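Local coordinates for CCHC-type domain-containing protein (Trypanosoma brucei brucei, PDB 7C45), which probably acts as a 3'-5' RNA exonuclease that trims guide RNA, with calcium ions at its exonuclease site and two zinc knuckles, at residues P173-R178 and D182-Y187. Residues are numbered along the deposited sequence; the frame is centred on the assembly and turned at random.
Sequences PVWDIR and DHFLEY
Trp175 O, on a residue whose indole packs against helix 182-202, is gripped by two groups: Ser58 OG and Arg178 NH1, the latter at 2.9 Å. Arg178 NH1 also binds Ile177 O, and its NE forms a salt bridge with Asp74. The two NH1 bonds tie Arg178 back to the type I turn from Val174 to Ile177. The turn lies within the RNase D-type 3'-5' exonuclease fold and packs on the first turns of helix 182-202, which carries the metal ligand Asp191. Phe184 directs its edge at the face of Trp175 in a T-shaped stack, with centroids 5.7 Å apart and planes at 80°. Phe184 O meets the six-membered ring of Trp175 at its edge, 3.4 Å from Trp175 CH2. Val174 CG1 touches the rim of the Phe184 ring at CE2, 3.7 Å away, while Ile177 CD1 lies over one face. Trp175 packs on an RNA phosphate and lies close to Glu43, so the contact borders the active site. Tyr187, with CG anti to its backbone N (chi1 -177°), reaches the CZ2-CH2 edge of the indole. Tyr187 CD1 lies at that edge, in the ring plane, 3.7 Å from Trp175 CZ2.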
ATOM      1  N   PRO A 173      10.694  14.783  14.585  1.00 27.72           N
ATOM      2  CA  PRO A 173      10.417  13.350  14.358  1.00 23.50           C
ATOM      3  C   PRO A 173       8.944  13.037  14.156  1.00 22.97           C
ATOM      4  O   PRO A 173       8.611  12.107  13.408  1.00 20.28           O
ATOM      5  CB  PRO A 173      10.961  12.687  15.629  1.00 20.39           C
ATOM      6  CG  PRO A 173      11.988  13.669  16.164  1.00 30.27           C
ATOM      7  CD  PRO A 173      11.473  15.022  15.810  1.00 29.36           C
ATOM      8  N   VAL A 174       8.055  13.795  14.799  1.00 26.04           N
ATOM      9  CA  VAL A 174       6.600  13.624  14.740  1.00 22.98           C
ATOM     10  C   VAL A 174       6.179  12.441  15.603  1.00 22.75           C
ATOM     11  O   VAL A 174       5.457  12.613  16.589  1.00 22.05           O
ATOM     12  CB  VAL A 174       6.074  13.447  13.302  1.00 24.73           C
ATOM     13  CG1 VAL A 174       4.563  13.244  13.312  1.00 29.01           C
ATOM     14  CG2 VAL A 174       6.452  14.633  12.436  1.00 25.75           C
ATOM     15  N   TRP A 175       6.629  11.241  15.243  1.00 21.07           N
ATOM     16  CA  TRP A 175       6.137   9.993  15.816  1.00 17.86           C
ATOM     17  C   TRP A 175       6.879   9.582  17.079  1.00 17.34           C
ATOM     18  O   TRP A 175       6.704   8.449  17.549  1.00 16.51           O
ATOM     19  CB  TRP A 175       6.207   8.880  14.763  1.00 16.20           C
ATOM     20  CG  TRP A 175       5.243   9.118  13.644  1.00 19.27           C
ATOM     21  CD1 TRP A 175       5.526   9.640  12.414  1.00 16.10           C
ATOM     22  CD2 TRP A 175       3.831   8.892  13.668  1.00 16.18           C
ATOM     23  NE1 TRP A 175       4.385   9.729  11.660  1.00 20.57           N
ATOM     24  CE2 TRP A 175       3.323   9.290  12.410  1.00 16.14           C
ATOM     25  CE3 TRP A 175       2.945   8.386  14.628  1.00 16.29           C
ATOM     26  CZ2 TRP A 175       1.978   9.191  12.087  1.00 17.20           C
ATOM     27  CZ3 TRP A 175       1.604   8.304  14.317  1.00 16.37           C
ATOM     28  CH2 TRP A 175       1.130   8.691  13.048  1.00 22.88           C
ATOM     29  N   ASP A 176       7.668  10.477  17.652  1.00 17.14           N
ATOM     30  CA  ASP A 176       8.377  10.181  18.886  1.00 17.25           C
ATOM     31  C   ASP A 176       7.563  10.471  20.142  1.00 17.63           C
ATOM     32  O   ASP A 176       7.903   9.956  21.212  1.00 19.54           O
ATOM     33  CB  ASP A 176       9.682  10.981  18.957  1.00 21.05           C
ATOM     34  CG  ASP A 176       9.461  12.495  18.869  1.00 18.10           C
ATOM     35  OD1 ASP A 176       8.579  12.962  18.116  1.00 19.99           O
ATOM     36  OD2 ASP A 176      10.210  13.206  19.548  1.00 30.13           O
ATOM     37  N   ILE A 177       6.521  11.292  20.048  1.00 22.76           N
ATOM     38  CA  ILE A 177       5.840  11.745  21.251  1.00 23.00           C
ATOM     39  C   ILE A 177       5.047  10.596  21.849  1.00 18.25           C
ATOM     40  O   ILE A 177       4.459   9.774  21.133  1.00 17.85           O
ATOM     41  CB  ILE A 177       4.926  12.948  20.960  1.00 24.05           C
ATOM     42  CG1 ILE A 177       3.914  12.606  19.872  1.00 29.64           C
ATOM     43  CG2 ILE A 177       5.729  14.174  20.577  1.00 22.01           C
ATOM     44  CD1 ILE A 177       2.837  13.657  19.724  1.00 42.08           C
ATOM     45  N   ARG A 178       5.052  10.523  23.177  1.00 19.81           N
ATOM     46  CA  ARG A 178       4.240   9.548  23.904  1.00 18.48           C
ATOM     47  C   ARG A 178       3.583  10.242  25.094  1.00 21.33           C
ATOM     48  O   ARG A 178       4.211  11.032  25.786  1.00 19.53           O
ATOM     49  CB  ARG A 178       5.071   8.358  24.384  1.00 19.84           C
ATOM     50  CG  ARG A 178       5.546   7.423  23.285  1.00 17.48           C
ATOM     51  CD  ARG A 178       4.365   6.835  22.507  1.00 17.27           C
ATOM     52  NE  ARG A 178       4.799   5.856  21.521  1.00 16.74           N
ATOM     53  CZ  ARG A 178       5.293   6.165  20.322  1.00 16.52           C
ATOM     54  NH1 ARG A 178       5.407   7.429  19.952  1.00 16.77           N
ATOM     55  NH2 ARG A 178       5.654   5.204  19.493  1.00 16.09           N
ATOM     56  N   ASP A 182      -4.875  10.806  20.133  1.00 19.84           N
ATOM     57  CA  ASP A 182      -5.832   9.963  19.422  1.00 19.64           C
ATOM     58  C   ASP A 182      -5.769  10.159  17.912  1.00 21.48           C
ATOM     59  O   ASP A 182      -5.808   9.183  17.153  1.00 18.80           O
ATOM     60  CB  ASP A 182      -7.246  10.245  19.931  1.00 25.63           C
ATOM     61  CG  ASP A 182      -7.397   9.948  21.394  1.00 40.49           C
ATOM     62  OD1 ASP A 182      -6.474   9.317  21.953  1.00 41.38           O
ATOM     63  OD2 ASP A 182      -8.434  10.336  21.977  1.00 51.76           O
ATOM     64  N   HIS A 183      -5.687  11.409  17.450  1.00 19.55           N
ATOM     65  CA  HIS A 183      -5.720  11.634  16.015  1.00 19.27           C
ATOM     66  C   HIS A 183      -4.433  11.180  15.331  1.00 18.61           C
ATOM     67  O   HIS A 183      -4.463  10.874  14.142  1.00 18.24           O
ATOM     68  CB  HIS A 183      -6.016  13.106  15.703  1.00 25.40           C
ATOM     69  CG  HIS A 183      -5.043  14.071  16.303  1.00 24.81           C
ATOM     70  ND1 HIS A 183      -5.096  14.457  17.623  1.00 31.74           N
ATOM     71  CD2 HIS A 183      -4.006  14.744  15.756  1.00 29.17           C
ATOM     72  CE1 HIS A 183      -4.125  15.316  17.869  1.00 32.83           C
ATOM     73  NE2 HIS A 183      -3.447  15.505  16.753  1.00 28.00           N
ATOM     74  N   PHE A 184      -3.313  11.103  16.059  1.00 18.48           N
ATOM     75  CA  PHE A 184      -2.131  10.446  15.504  1.00 17.88           C
ATOM     76  C   PHE A 184      -2.366   8.948  15.351  1.00 17.44           C
ATOM     77  O   PHE A 184      -2.009   8.353  14.331  1.00 16.99           O
ATOM     78  CB  PHE A 184      -0.921  10.699  16.409  1.00 17.92           C
ATOM     79  CG  PHE A 184      -0.281  12.040  16.230  1.00 23.35           C
ATOM     80  CD1 PHE A 184      -0.911  13.197  16.642  1.00 18.88           C
ATOM     81  CD2 PHE A 184       0.988  12.135  15.692  1.00 27.49           C
ATOM     82  CE1 PHE A 184      -0.303  14.428  16.482  1.00 26.15           C
ATOM     83  CE2 PHE A 184       1.606  13.363  15.546  1.00 29.42           C
ATOM     84  CZ  PHE A 184       0.957  14.508  15.934  1.00 24.71           C
ATOM     85  N   LEU A 185      -2.962   8.319  16.361  1.00 17.62           N
ATOM     86  CA  LEU A 185      -3.235   6.890  16.278  1.00 17.30           C
ATOM     87  C   LEU A 185      -4.173   6.572  15.123  1.00 17.21           C
ATOM     88  O   LEU A 185      -3.958   5.608  14.378  1.00 16.80           O
ATOM     89  CB  LEU A 185      -3.818   6.413  17.610  1.00 17.63           C
ATOM     90  CG  LEU A 185      -2.812   6.592  18.755  1.00 17.68           C
ATOM     91  CD1 LEU A 185      -3.464   6.316  20.125  1.00 18.12           C
ATOM     92  CD2 LEU A 185      -1.616   5.686  18.548  1.00 17.14           C
ATOM     93  N   GLU A 186      -5.235   7.357  14.975  1.00 17.64           N
ATOM     94  CA  GLU A 186      -6.188   7.115  13.898  1.00 17.61           C
ATOM     95  C   GLU A 186      -5.540   7.342  12.545  1.00 17.21           C
ATOM     96  O   GLU A 186      -5.774   6.583  11.593  1.00 16.92           O
ATOM     97  CB  GLU A 186      -7.409   8.019  14.075  1.00 18.23           C
ATOM     98  CG  GLU A 186      -8.507   7.855  13.010  1.00 19.75           C
ATOM     99  CD  GLU A 186      -8.822   6.402  12.643  1.00 25.72           C
ATOM    100  OE1 GLU A 186      -8.929   6.109  11.429  1.00 28.69           O
ATOM    101  OE2 GLU A 186      -8.944   5.562  13.552  1.00 27.15           O
ATOM    102  N   TYR A 187      -4.733   8.393  12.447  1.00 17.24           N
ATOM    103  CA  TYR A 187      -3.938   8.602  11.248  1.00 18.66           C
ATOM    104  C   TYR A 187      -3.107   7.367  10.943  1.00 16.35           C
ATOM    105  O   TYR A 187      -3.162   6.837   9.839  1.00 16.06           O
ATOM    106  CB  TYR A 187      -3.046   9.822  11.405  1.00 18.03           C
ATOM    107  CG  TYR A 187      -2.267  10.125  10.154  1.00 24.82           C
ATOM    108  CD1 TYR A 187      -1.026   9.540   9.928  1.00 25.60           C
ATOM    109  CD2 TYR A 187      -2.768  11.001   9.191  1.00 27.88           C
ATOM    110  CE1 TYR A 187      -0.308   9.815   8.789  1.00 32.15           C
ATOM    111  CE2 TYR A 187      -2.052  11.280   8.047  1.00 31.44           C
ATOM    112  CZ  TYR A 187      -0.824  10.681   7.854  1.00 36.42           C
ATOM    113  OH  TYR A 187      -0.092  10.947   6.722  1.00 46.57           O
TER